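Glycosyl hydrolase, family 38 (Enterococcus faecalis, PDB 5KBP) probably hydrolyses alpha-mannosidic linkages in carbohydrates, as a bacterial member of the glycoside hydrolase family 38 alpha-mannosidases. Local coordinates at residues A302-K307 with G772-K777; T311-Q316 with T370-A375; G543-A548 with Y604-T609; Q581-E586 with M611-A616; Q658-T663 with Y797-P802. One frame throughout, in Å; residues are numbered along the deposited sequence.

Contact 1: residues A302-K307 with G772-K777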
# COMPACT_ATOMS: atom_id res chain seq x y z
N ALA A 302 18.15 -6.21 -8.56
CA ALA A 302 17.35 -6.78 -7.49
C ALA A 302 15.91 -6.30 -7.61
O ALA A 302 15.65 -5.10 -7.75
CB ALA A 302 17.93 -6.38 -6.13
N ARG A 303 14.96 -7.24 -7.54
CA ARG A 303 13.53 -6.96 -7.64
C ARG A 303 13.23 -6.07 -8.85
O ARG A 303 12.89 -4.89 -8.73
CB ARG A 303 13.01 -6.33 -6.35
CG ARG A 303 13.23 -7.17 -5.10
CD ARG A 303 12.72 -6.44 -3.87
NE ARG A 303 12.95 -7.18 -2.63
CZ ARG A 303 12.03 -7.92 -2.02
NH1 ARG A 303 10.80 -8.02 -2.52
NH2 ARG A 303 12.33 -8.55 -0.89
N VAL A 304 13.38 -6.68 -10.03
CA VAL A 304 13.29 -5.92 -11.28
C VAL A 304 11.92 -5.29 -11.46
O VAL A 304 11.78 -4.27 -12.14
CB VAL A 304 13.66 -6.84 -12.47
CG1 VAL A 304 12.67 -7.99 -12.59
CG2 VAL A 304 13.73 -6.04 -13.76
N TYR A 305 10.88 -5.88 -10.85
CA TYR A 305 9.54 -5.32 -10.98
C TYR A 305 9.45 -3.92 -10.38
O TYR A 305 8.66 -3.09 -10.85
CB TYR A 305 8.51 -6.24 -10.33
CG TYR A 305 8.73 -6.50 -8.85
CD1 TYR A 305 9.53 -7.55 -8.42
CD2 TYR A 305 8.13 -5.70 -7.89
CE1 TYR A 305 9.73 -7.79 -7.08
CE2 TYR A 305 8.33 -5.93 -6.54
CZ TYR A 305 9.13 -6.98 -6.14
OH TYR A 305 9.32 -7.22 -4.80
N LEU A 306 10.25 -3.63 -9.35
CA LEU A 306 10.32 -2.27 -8.83
C LEU A 306 10.88 -1.32 -9.87
O LEU A 306 10.36 -0.22 -10.07
CB LEU A 306 11.19 -2.25 -7.56
CG LEU A 306 10.70 -3.01 -6.33
CD1 LEU A 306 11.77 -2.99 -5.25
CD2 LEU A 306 9.40 -2.43 -5.81
N LYS A 307 11.96 -1.73 -10.55
CA LYS A 307 12.57 -0.87 -11.56
C LYS A 307 11.65 -0.69 -12.76
O LYS A 307 11.62 0.38 -13.37
CB LYS A 307 13.92 -1.46 -12.00
CG LYS A 307 15.09 -1.14 -11.09
CD LYS A 307 15.06 -1.94 -9.80
CE LYS A 307 16.34 -1.75 -9.01
NZ LYS A 307 16.31 -2.49 -7.72
N GLY A 772 6.78 -15.49 -10.37
CA GLY A 772 5.55 -15.15 -11.05
C GLY A 772 5.80 -14.73 -12.48
O GLY A 772 6.88 -14.96 -13.04
N GLU A 773 4.79 -14.10 -13.07
CA GLU A 773 4.83 -13.68 -14.46
C GLU A 773 5.61 -12.38 -14.60
O GLU A 773 5.46 -11.45 -13.80
CB GLU A 773 3.41 -13.49 -15.00
CG GLU A 773 2.55 -14.74 -14.97
CD GLU A 773 2.59 -15.51 -16.28
OE1 GLU A 773 2.29 -16.72 -16.27
OE2 GLU A 773 2.91 -14.89 -17.32
N TYR A 774 6.45 -12.30 -15.64
CA TYR A 774 7.25 -11.12 -15.90
C TYR A 774 7.35 -10.90 -17.40
O TYR A 774 7.38 -11.85 -18.19
CB TYR A 774 8.66 -11.24 -15.30
CG TYR A 774 8.70 -11.03 -13.81
CD1 TYR A 774 8.50 -12.10 -12.94
CD2 TYR A 774 8.92 -9.78 -13.26
CE1 TYR A 774 8.53 -11.92 -11.57
CE2 TYR A 774 8.96 -9.59 -11.89
CZ TYR A 774 8.76 -10.66 -11.05
OH TYR A 774 8.79 -10.47 -9.69
N THR A 775 7.39 -9.62 -17.79
CA THR A 775 7.54 -9.22 -19.19
C THR A 775 8.64 -8.17 -19.27
O THR A 775 8.52 -7.11 -18.65
CB THR A 775 6.23 -8.67 -19.76
OG1 THR A 775 5.22 -9.69 -19.70
CG2 THR A 775 6.43 -8.24 -21.20
N PHE A 776 9.69 -8.46 -20.03
CA PHE A 776 10.83 -7.57 -20.18
C PHE A 776 10.81 -6.97 -21.57
O PHE A 776 10.81 -7.70 -22.57
CB PHE A 776 12.14 -8.32 -19.94
CG PHE A 776 12.13 -9.18 -18.71
CD1 PHE A 776 12.27 -8.62 -17.45
CD2 PHE A 776 11.97 -10.56 -18.81
CE1 PHE A 776 12.25 -9.41 -16.31
CE2 PHE A 776 11.95 -11.35 -17.68
CZ PHE A 776 12.10 -10.78 -16.43
N LYS A 777 10.79 -5.64 -21.64
CA LYS A 777 10.76 -4.90 -22.90
C LYS A 777 12.13 -4.29 -23.15
O LYS A 777 12.64 -3.53 -22.32
CB LYS A 777 9.68 -3.82 -22.88
CG LYS A 777 8.26 -4.36 -22.78
CD LYS A 777 7.24 -3.23 -22.83
CE LYS A 777 5.82 -3.77 -22.75
NZ LYS A 777 4.81 -2.68 -22.79
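Y774 meets the helix start with its hydroxyl end: OH of Y774 lies 3.3 Å from CD1 of Y305, reaching that ring obliquely, while CE2 of Y774 sits 3.7 Å from CB of Y305. That methylene lies at the edge of the Y774 ring, near its plane. CG1 of V304 touches both strand aromatics, 4.0 Å from CE1 of F776 and 4.1 Å from CE2 of Y774. It comes to the edge of the F776 ring, and the two side chains cross at about a right angle. I751, on the strand 745-753, touches V304, Y774 and F776 alike. The contact thus sets the first turn of helix 304-332, in the mannosidase middle domain, against strand 772-783 of the nine-stranded antiparallel sheet. A chi1 of 60° folds the Y305 ring back over its own turn, with the carbonyl O of R303 over one face, toward the rim. The phenol hydroxyl accepts a 2.8 Å hydrogen bond from NH1 of R303, in the guanidinium plane. R303 is itself fixed by salt bridges to E571 and D362. One turn on, K307 NZ donates a 2.7 Å bond to the carbonyl O of A302, tying the helix back to the preceding loop.

Contact 2: residues T311-Q316 with T370-A375. With SO4 (sulfate ion), chain F.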
# COMPACT_ATOMS: atom_id res chain seq x y z
N THR A 311 10.23 2.97 -13.90
CA THR A 311 10.33 3.48 -15.27
C THR A 311 8.96 3.86 -15.81
O THR A 311 8.80 4.90 -16.45
CB THR A 311 10.99 2.43 -16.17
OG1 THR A 311 12.35 2.24 -15.76
CG2 THR A 311 10.97 2.88 -17.62
N LYS A 312 7.94 3.03 -15.54
CA LYS A 312 6.61 3.28 -16.08
C LYS A 312 6.00 4.55 -15.49
O LYS A 312 5.47 5.40 -16.21
CB LYS A 312 5.71 2.08 -15.83
CG LYS A 312 4.26 2.30 -16.23
CD LYS A 312 3.45 1.01 -16.16
CE LYS A 312 3.45 0.43 -14.76
NZ LYS A 312 2.65 -0.82 -14.68
N VAL A 313 6.07 4.69 -14.16
CA VAL A 313 5.46 5.85 -13.50
C VAL A 313 6.20 7.13 -13.87
O VAL A 313 5.59 8.19 -14.04
CB VAL A 313 5.42 5.63 -11.98
CG1 VAL A 313 4.85 6.85 -11.27
CG2 VAL A 313 4.60 4.39 -11.64
N GLN A 314 7.53 7.05 -14.01
CA GLN A 314 8.31 8.24 -14.35
C GLN A 314 7.97 8.73 -15.75
O GLN A 314 7.77 9.94 -15.96
CB GLN A 314 9.80 7.94 -14.23
CG GLN A 314 10.30 7.88 -12.79
CD GLN A 314 11.71 7.34 -12.69
OE1 GLN A 314 12.47 7.71 -11.80
NE2 GLN A 314 12.07 6.45 -13.61
N ARG A 315 7.89 7.82 -16.73
CA ARG A 315 7.48 8.21 -18.07
C ARG A 315 6.05 8.75 -18.07
O ARG A 315 5.73 9.68 -18.82
CB ARG A 315 7.59 7.03 -19.02
CG ARG A 315 9.00 6.47 -19.15
CD ARG A 315 9.94 7.48 -19.79
NE ARG A 315 11.29 7.37 -19.27
CZ ARG A 315 11.75 8.08 -18.24
NH1 ARG A 315 13.00 7.92 -17.83
NH2 ARG A 315 10.96 8.95 -17.63
N GLN A 316 5.18 8.19 -17.23
CA GLN A 316 3.80 8.64 -17.16
C GLN A 316 3.70 10.09 -16.69
O GLN A 316 2.82 10.83 -17.13
CB GLN A 316 3.00 7.73 -16.23
CG GLN A 316 1.54 8.12 -16.06
CD GLN A 316 0.74 7.93 -17.32
OE1 GLN A 316 0.92 6.96 -18.05
NE2 GLN A 316 -0.16 8.87 -17.60
N THR A 370 2.21 -0.23 -3.61
CA THR A 370 1.04 0.61 -3.38
C THR A 370 1.33 2.06 -3.77
O THR A 370 0.49 2.72 -4.40
CB THR A 370 0.61 0.52 -1.91
OG1 THR A 370 0.15 -0.80 -1.62
CG2 THR A 370 -0.51 1.52 -1.62
N ARG A 371 2.51 2.56 -3.41
CA ARG A 371 2.90 3.91 -3.81
C ARG A 371 2.99 4.02 -5.33
O ARG A 371 2.57 5.03 -5.91
CB ARG A 371 4.22 4.30 -3.16
CG ARG A 371 4.25 4.21 -1.65
CD ARG A 371 5.45 4.97 -1.09
NE ARG A 371 5.61 4.79 0.34
CZ ARG A 371 6.50 3.97 0.90
NH1 ARG A 371 6.58 3.88 2.22
NH2 ARG A 371 7.30 3.24 0.13
N PHE A 372 3.56 3.01 -5.98
CA PHE A 372 3.64 3.01 -7.44
C PHE A 372 2.26 3.03 -8.07
O PHE A 372 2.01 3.80 -9.01
CB PHE A 372 4.43 1.79 -7.92
CG PHE A 372 5.92 2.00 -7.93
CD1 PHE A 372 6.47 3.14 -8.48
CD2 PHE A 372 6.77 1.05 -7.39
CE1 PHE A 372 7.83 3.33 -8.50
CE2 PHE A 372 8.14 1.23 -7.40
CZ PHE A 372 8.67 2.38 -7.96
N GLU A 373 1.34 2.20 -7.57
CA GLU A 373 -0.02 2.18 -8.10
C GLU A 373 -0.69 3.53 -7.93
O GLU A 373 -1.34 4.03 -8.86
CB GLU A 373 -0.83 1.09 -7.40
CG GLU A 373 -0.36 -0.33 -7.67
CD GLU A 373 -1.04 -0.96 -8.87
OE1 GLU A 373 -0.68 -2.11 -9.22
OE2 GLU A 373 -1.92 -0.31 -9.46
N ASN A 374 -0.54 4.15 -6.76
CA ASN A 374 -1.21 5.42 -6.49
C ASN A 374 -0.64 6.55 -7.34
O ASN A 374 -1.39 7.33 -7.93
CB ASN A 374 -1.12 5.75 -5.00
CG ASN A 374 -1.98 4.84 -4.14
OD1 ASN A 374 -2.97 4.28 -4.62
ND2 ASN A 374 -1.61 4.70 -2.88
N ALA A 375 0.69 6.65 -7.41
CA ALA A 375 1.31 7.67 -8.24
C ALA A 375 0.95 7.46 -9.71
O ALA A 375 0.69 8.43 -10.43
CB ALA A 375 2.82 7.66 -8.05
S SO4 F . -0.69 0.84 -16.63
O1 SO4 F . -1.72 1.32 -15.72
O2 SO4 F . -1.29 0.58 -17.94
O3 SO4 F . 0.35 1.85 -16.77
O4 SO4 F . -0.11 -0.39 -16.11
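Two long helices of the alpha-mannosidase middle domain, 304-332 and 362-393, pack here through apolar side chains. V313 points at the partner helix and divides its two methyls between two residues one turn apart. CG1, anti to the backbone N (chi1 177°), lies 3.9 Å from CB of A375. The other methyl, CG2, rests 3.7 Å from the carbonyl O of F372 and 3.9 Å from CD1 of the same residue, approaching the ring obliquely. V313 and F372 have their CA atoms 6.9 Å apart. L347 of helix 337-348 touches both V313 and F372, adding a third helix to the buried cluster. K312, next to V313, is exposed: its chain bends at chi3 (60°) and NZ donates a 3.1 Å hydrogen bond to O4 of a sulfate ion, probably picked up from the crystallisation solution. At the subunit interface, T370 OG1 is hydrogen-bonded to T370 OG1 of the second subunit. Such apolar packing between helices is characteristic of a helical bundle, here that of the middle domain.

Contact 3: residues G543-A548 with Y604-T609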
# COMPACT_ATOMS: atom_id res chain seq x y z
N GLY A 543 17.40 -20.02 -32.18
CA GLY A 543 16.66 -18.97 -31.53
C GLY A 543 17.39 -17.65 -31.49
O GLY A 543 16.78 -16.62 -31.19
N SER A 544 18.69 -17.65 -31.79
CA SER A 544 19.48 -16.44 -31.87
C SER A 544 19.20 -15.70 -33.17
O SER A 544 18.61 -16.24 -34.11
CB SER A 544 20.97 -16.76 -31.74
OG SER A 544 21.37 -17.72 -32.71
N LEU A 545 19.65 -14.45 -33.23
CA LEU A 545 19.41 -13.58 -34.37
C LEU A 545 20.70 -13.33 -35.13
O LEU A 545 21.76 -13.13 -34.53
CB LEU A 545 18.80 -12.25 -33.93
CG LEU A 545 17.55 -12.31 -33.05
CD1 LEU A 545 17.02 -10.92 -32.80
CD2 LEU A 545 16.49 -13.20 -33.67
N THR A 546 20.61 -13.33 -36.46
CA THR A 546 21.69 -12.91 -37.34
C THR A 546 21.20 -11.72 -38.14
O THR A 546 20.35 -11.87 -39.03
CB THR A 546 22.13 -14.05 -38.26
OG1 THR A 546 22.71 -15.10 -37.47
CG2 THR A 546 23.16 -13.56 -39.26
N ILE A 547 21.72 -10.54 -37.83
CA ILE A 547 21.25 -9.28 -38.41
C ILE A 547 22.30 -8.77 -39.38
O ILE A 547 23.50 -8.90 -39.14
CB ILE A 547 20.95 -8.23 -37.32
CG1 ILE A 547 20.28 -8.88 -36.11
CG2 ILE A 547 20.07 -7.12 -37.88
CD1 ILE A 547 18.93 -9.48 -36.40
N ALA A 548 21.84 -8.18 -40.48
CA ALA A 548 22.71 -7.56 -41.47
C ALA A 548 22.30 -6.10 -41.62
O ALA A 548 21.16 -5.80 -41.99
CB ALA A 548 22.62 -8.28 -42.82
N TYR A 604 7.66 -12.07 -34.91
CA TYR A 604 7.91 -13.49 -34.74
C TYR A 604 7.86 -13.85 -33.26
O TYR A 604 8.28 -13.06 -32.40
CB TYR A 604 9.27 -13.90 -35.30
CG TYR A 604 9.28 -14.18 -36.79
CD1 TYR A 604 9.27 -13.15 -37.71
CD2 TYR A 604 9.32 -15.49 -37.26
CE1 TYR A 604 9.28 -13.40 -39.07
CE2 TYR A 604 9.33 -15.75 -38.62
CZ TYR A 604 9.32 -14.71 -39.52
OH TYR A 604 9.33 -14.96 -40.87
N GLN A 605 7.35 -15.04 -32.96
CA GLN A 605 7.38 -15.59 -31.61
C GLN A 605 8.47 -16.64 -31.53
O GLN A 605 8.52 -17.56 -32.35
CB GLN A 605 6.03 -16.21 -31.24
CG GLN A 605 5.95 -16.64 -29.78
CD GLN A 605 4.88 -17.69 -29.54
OE1 GLN A 605 4.88 -18.75 -30.16
NE2 GLN A 605 3.95 -17.39 -28.63
N ILE A 606 9.36 -16.50 -30.55
CA ILE A 606 10.44 -17.44 -30.31
C ILE A 606 10.21 -18.10 -28.96
O ILE A 606 10.20 -17.42 -27.93
CB ILE A 606 11.82 -16.76 -30.36
CG1 ILE A 606 12.02 -16.05 -31.70
CG2 ILE A 606 12.92 -17.78 -30.13
CD1 ILE A 606 13.31 -15.27 -31.79
N LYS A 607 10.02 -19.41 -28.96
CA LYS A 607 9.79 -20.19 -27.75
C LYS A 607 10.99 -21.09 -27.49
O LYS A 607 11.38 -21.88 -28.36
CB LYS A 607 8.51 -21.02 -27.85
CG LYS A 607 7.25 -20.27 -27.48
CD LYS A 607 6.06 -21.22 -27.44
CE LYS A 607 4.81 -20.53 -26.93
NZ LYS A 607 3.66 -21.48 -26.83
N GLN A 608 11.55 -20.98 -26.29
CA GLN A 608 12.67 -21.82 -25.86
C GLN A 608 12.38 -22.34 -24.46
O GLN A 608 12.04 -21.56 -23.56
CB GLN A 608 13.99 -21.04 -25.87
CG GLN A 608 14.44 -20.59 -27.25
CD GLN A 608 15.14 -19.25 -27.22
OE1 GLN A 608 14.80 -18.38 -26.42
NE2 GLN A 608 16.13 -19.08 -28.09
N THR A 609 12.50 -23.65 -24.28
CA THR A 609 12.36 -24.29 -22.98
C THR A 609 13.72 -24.83 -22.55
O THR A 609 14.36 -25.57 -23.29
CB THR A 609 11.33 -25.42 -23.03
OG1 THR A 609 10.02 -24.87 -23.21
CG2 THR A 609 11.35 -26.22 -21.73
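Van der Waals contacts centre on I606, whose side chain points from strand 601-613 toward the turn leading into strand 545-549. With CG1 anti to the carbonyl carbon (chi1 -57°) and the chain extended beyond it, CD1 reaches 4.2 Å from CD2 of L545. The same methyl is 3.8 Å from the carbonyl O of G543, and the other branch, CG2, lies 4.2 Å from CA of that glycine. I606 therefore spreads both branches over the G543 backbone and touches a leucine with one of them. I539, on the neighbouring strand 535-539, packs on both L545 and I606 and extends the apolar patch between two antiparallel sheets, which stack face to face in the C-terminal domain of the family as a beta-sandwich.

An amide meets the backbone as well. Q608 also points toward the turn, but its chain bends at chi2 (145°), and NE2 comes to 3.5 Å from CA of G543. That amide nitrogen makes a weak hydrogen bond to the carbonyl O of N542, immediately before the glycine, while F562 of strand 555-566 packs on the Q608 side chain. G543 has a positive phi (100°) and presents bare backbone to both side chains. No hydrogen bond joins the two segments directly; they are held by van der Waals contact, much of it with the glycine backbone, and the amide of the buried Q608 finds a weak polar partner in the turn.

Contact 4: residues Q581-E586 with M611-A616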
# COMPACT_ATOMS: atom_id res chain seq x y z
N GLN A 581 28.69 -23.25 -14.07
CA GLN A 581 29.27 -22.81 -15.33
C GLN A 581 28.22 -22.27 -16.29
O GLN A 581 28.54 -22.01 -17.46
CB GLN A 581 30.05 -23.96 -15.98
CG GLN A 581 31.31 -24.34 -15.22
CD GLN A 581 31.86 -25.70 -15.62
OE1 GLN A 581 31.11 -26.68 -15.69
NE2 GLN A 581 33.16 -25.76 -15.88
N GLY A 582 26.99 -22.09 -15.83
CA GLY A 582 25.96 -21.43 -16.61
C GLY A 582 25.15 -22.39 -17.47
O GLY A 582 25.54 -23.52 -17.74
N ILE A 583 23.99 -21.90 -17.90
CA ILE A 583 23.11 -22.61 -18.82
C ILE A 583 22.63 -21.62 -19.87
O ILE A 583 22.08 -20.56 -19.52
CB ILE A 583 21.91 -23.25 -18.09
CG1 ILE A 583 22.39 -24.34 -17.13
CG2 ILE A 583 20.93 -23.82 -19.09
CD1 ILE A 583 21.28 -24.96 -16.30
N THR A 584 22.83 -21.95 -21.14
CA THR A 584 22.53 -21.04 -22.23
C THR A 584 21.55 -21.68 -23.21
O THR A 584 21.37 -22.90 -23.23
CB THR A 584 23.80 -20.63 -22.98
OG1 THR A 584 23.48 -19.64 -23.97
CG2 THR A 584 24.43 -21.83 -23.66
N THR A 585 20.92 -20.83 -24.01
CA THR A 585 20.03 -21.27 -25.08
C THR A 585 20.76 -21.45 -26.40
O THR A 585 20.10 -21.67 -27.43
CB THR A 585 18.87 -20.28 -25.26
OG1 THR A 585 19.39 -18.99 -25.59
CG2 THR A 585 18.05 -20.18 -23.98
N GLU A 586 22.09 -21.37 -26.41
CA GLU A 586 22.85 -21.50 -27.65
C GLU A 586 22.68 -22.88 -28.27
O GLU A 586 22.75 -23.01 -29.50
CB GLU A 586 24.33 -21.21 -27.39
CG GLU A 586 25.19 -21.21 -28.64
CD GLU A 586 26.67 -21.30 -28.34
OE1 GLU A 586 27.03 -21.62 -27.19
OE2 GLU A 586 27.48 -21.06 -29.26
N MET A 611 16.02 -26.36 -18.98
CA MET A 611 15.90 -27.00 -17.68
C MET A 611 16.84 -26.31 -16.69
O MET A 611 18.06 -26.34 -16.86
CB MET A 611 16.23 -28.49 -17.78
CG MET A 611 15.31 -29.25 -18.71
SD MET A 611 13.60 -29.33 -18.12
CE MET A 611 13.81 -30.27 -16.61
N LEU A 612 16.26 -25.70 -15.66
CA LEU A 612 17.03 -24.93 -14.70
C LEU A 612 16.96 -25.56 -13.31
O LEU A 612 15.95 -26.18 -12.96
CB LEU A 612 16.54 -23.48 -14.62
CG LEU A 612 16.69 -22.63 -15.88
CD1 LEU A 612 16.30 -21.19 -15.60
CD2 LEU A 612 18.12 -22.72 -16.40
N PRO A 613 18.03 -25.44 -12.52
CA PRO A 613 17.95 -25.85 -11.12
C PRO A 613 16.84 -25.11 -10.40
O PRO A 613 16.63 -23.91 -10.60
CB PRO A 613 19.33 -25.48 -10.57
CG PRO A 613 20.23 -25.49 -11.76
CD PRO A 613 19.38 -24.99 -12.90
N VAL A 614 16.10 -25.83 -9.56
CA VAL A 614 14.95 -25.24 -8.86
C VAL A 614 15.41 -24.12 -7.95
O VAL A 614 14.73 -23.09 -7.82
CB VAL A 614 14.18 -26.33 -8.10
CG1 VAL A 614 13.00 -25.72 -7.35
CG2 VAL A 614 13.70 -27.41 -9.06
N ALA A 615 16.56 -24.28 -7.31
CA ALA A 615 17.13 -23.28 -6.41
C ALA A 615 18.56 -23.70 -6.12
O ALA A 615 19.12 -24.57 -6.80
CB ALA A 615 16.31 -23.14 -5.13
N ALA A 616 19.17 -23.08 -5.11
CA ALA A 616 20.41 -23.60 -4.56
C ALA A 616 20.10 -24.76 -3.62
O ALA A 616 18.96 -24.96 -3.19
CB ALA A 616 21.18 -22.50 -3.83
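I583 and L612 run obliquely past one another. CD2 of L612 lies 3.9 Å from CD1 and 4.0 Å from CG2 of I583, so it faces the ends of both isoleucine branches. The longer branch goes further: stretched out by chi1 of -65° and chi2 of 176°, it brings CD1 also to the ring of P613, 3.9 Å from its CD. The same methyl comes 3.5 Å from the carbonyl O of M611, making one carbon the meeting point of three successive residues of the other strand. All of this is van der Waals contact. At the far end of the short strand, T584 OG1 accepts a 3.3 Å hydrogen bond from the backbone N of E586, an ST turn just after the strand. Strand 583-584 pairs antiparallel with strand 555-566 in one sheet, whereas strand 601-613 pairs with 641-653 in another; I583 thus spans the two layers of the beta-sandwich, with V610 also against it and F644 packed on L612.

Contact 5: residues Q658-T663 with Y797-P802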
# COMPACT_ATOMS: atom_id res chain seq x y z
N GLN A 658 14.70 0.06 -35.62
CA GLN A 658 14.63 -0.48 -34.27
C GLN A 658 14.01 -1.87 -34.28
O GLN A 658 12.92 -2.07 -34.83
CB GLN A 658 13.81 0.45 -33.37
CG GLN A 658 14.50 1.76 -33.04
CD GLN A 658 13.73 2.56 -32.00
OE1 GLN A 658 12.52 2.75 -32.11
NE2 GLN A 658 14.44 3.03 -30.98
N LEU A 659 14.70 -2.83 -33.68
CA LEU A 659 14.21 -4.19 -33.53
C LEU A 659 13.76 -4.37 -32.09
O LEU A 659 14.59 -4.36 -31.17
CB LEU A 659 15.30 -5.20 -33.91
CG LEU A 659 14.84 -6.62 -34.27
CD1 LEU A 659 14.08 -6.61 -35.59
CD2 LEU A 659 16.03 -7.56 -34.32
N PHE A 660 12.46 -4.53 -31.89
CA PHE A 660 11.88 -4.57 -30.55
C PHE A 660 11.76 -6.01 -30.05
O PHE A 660 11.46 -6.92 -30.82
CB PHE A 660 10.50 -3.91 -30.54
CG PHE A 660 10.55 -2.42 -30.78
CD1 PHE A 660 10.55 -1.91 -32.06
CD2 PHE A 660 10.59 -1.54 -29.71
CE1 PHE A 660 10.59 -0.54 -32.28
CE2 PHE A 660 10.63 -0.18 -29.92
CZ PHE A 660 10.63 0.32 -31.21
N PHE A 661 12.01 -6.19 -28.76
CA PHE A 661 11.91 -7.49 -28.11
C PHE A 661 10.96 -7.41 -26.92
O PHE A 661 10.87 -6.38 -26.25
CB PHE A 661 13.28 -7.99 -27.64
CG PHE A 661 14.34 -7.95 -28.70
CD1 PHE A 661 14.24 -8.75 -29.82
CD2 PHE A 661 15.43 -7.11 -28.57
CE1 PHE A 661 15.21 -8.72 -30.80
CE2 PHE A 661 16.41 -7.08 -29.55
CZ PHE A 661 16.30 -7.88 -30.67
N GLU A 662 10.26 -8.51 -26.67
CA GLU A 662 9.35 -8.62 -25.52
C GLU A 662 9.44 -10.05 -25.01
O GLU A 662 8.81 -10.96 -25.56
CB GLU A 662 7.93 -8.25 -25.91
CG GLU A 662 7.16 -7.52 -24.82
CD GLU A 662 5.75 -7.15 -25.24
OE1 GLU A 662 4.82 -7.94 -24.95
OE2 GLU A 662 5.57 -6.08 -25.85
N THR A 663 10.22 -10.25 -23.95
CA THR A 663 10.45 -11.57 -23.38
C THR A 663 9.55 -11.76 -22.16
O THR A 663 9.52 -10.90 -21.27
CB THR A 663 11.91 -11.76 -22.99
OG1 THR A 663 12.74 -11.64 -24.15
CG2 THR A 663 12.13 -13.12 -22.35
N TYR A 797 15.21 6.82 -26.28
CA TYR A 797 14.34 7.60 -25.41
C TYR A 797 12.90 7.58 -25.92
O TYR A 797 11.95 7.51 -25.13
CB TYR A 797 14.84 9.04 -25.31
CG TYR A 797 16.20 9.20 -24.68
CD1 TYR A 797 16.57 8.46 -23.57
CD2 TYR A 797 17.11 10.11 -25.19
CE1 TYR A 797 17.82 8.61 -22.99
CE2 TYR A 797 18.36 10.28 -24.62
CZ TYR A 797 18.71 9.52 -23.52
OH TYR A 797 19.95 9.68 -22.96
N SER A 798 12.73 7.65 -27.24
CA SER A 798 11.40 7.74 -27.82
C SER A 798 10.61 6.44 -27.67
O SER A 798 9.38 6.47 -27.63
CB SER A 798 11.50 8.13 -29.30
OG SER A 798 10.22 8.32 -29.86
N ALA A 799 11.31 5.31 -27.57
CA ALA A 799 10.62 4.03 -27.44
C ALA A 799 9.93 3.89 -26.09
O ALA A 799 8.94 3.15 -25.98
CB ALA A 799 11.60 2.88 -27.66
N GLN A 800 10.43 4.57 -25.06
CA GLN A 800 9.81 4.52 -23.74
C GLN A 800 8.59 5.42 -23.62
O GLN A 800 7.90 5.36 -22.60
CB GLN A 800 10.83 4.92 -22.67
CG GLN A 800 11.89 3.87 -22.39
CD GLN A 800 12.72 4.20 -21.16
OE1 GLN A 800 12.58 5.28 -20.58
NE2 GLN A 800 13.58 3.27 -20.76
N ILE A 801 8.30 6.24 -24.62
CA ILE A 801 7.21 7.21 -24.55
C ILE A 801 6.12 6.81 -25.54
O ILE A 801 6.25 7.12 -26.74
CB ILE A 801 7.71 8.64 -24.81
CG1 ILE A 801 8.91 8.95 -23.91
CG2 ILE A 801 6.60 9.64 -24.60
CD1 ILE A 801 9.57 10.28 -24.22
N PRO A 802 5.05 6.15 -25.11
CA PRO A 802 4.03 5.70 -26.06
C PRO A 802 3.21 6.86 -26.60
O PRO A 802 3.11 7.93 -26.00
CB PRO A 802 3.17 4.75 -25.22
CG PRO A 802 3.30 5.28 -23.83
CD PRO A 802 4.72 5.79 -23.72
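Q658 NE2 is the polar atom that matters here: it hydrogen-bonds the carbonyl O of Q795, which lies in helix 789-799 just before segment 797-802. The glutamine at the beginning of segment 658-663 thereby reaches across to the helix, while its backbone N donates to S656 OG. Two residues on, F660 supplies the apolar half of the contact. Its ring extends toward the helix, and CE2 lies 3.9 Å from CB of A799. The methyl sits at the edge of the ring, near its plane, so the aromatic face is not what meets the alanine. A799 CB, pointing toward the strand, also lies 4.4 Å from Q658 NE2. Further along, I801 N bonds the carbonyl O of S798 at 3.2 Å, and Q800 turns to R315 and to the carbonyl of N732. The contact places the C-terminal part of helix 789-799 against strand 659-667 of the nine-stranded antiparallel sheet, which pairs with strands 641-653 and 772-783. Chemically, one amide hydrogen bond to a helix carbonyl and a small methyl-to-ring-edge contact join the helix to the sheet over a modest interface.

In the fold
Contacts 1 and 2 share helix 304-332: their centres lie 14 Å apart, and the carbonyl O of L306 is 3.7 Å from CZ of F372. Contact 5 joins both, through F776 N to T663 O (2.7 Å, a probable hydrogen bond between neighbouring strands of the sheet) and through R315 NE to Q800 OE1 (2.8 Å, likewise probable). Contact 5 also touches contact 3, where L545 CD1 comes 3.5 Å from F661 CE1. Contacts 3 and 4 both use strand 601-613, with centres 19 Å apart. A line of contacts thus leads from the helical middle domain into the beta-sandwich. All five lie away from F253 and Y256, the residues known to bind calcium in this protein.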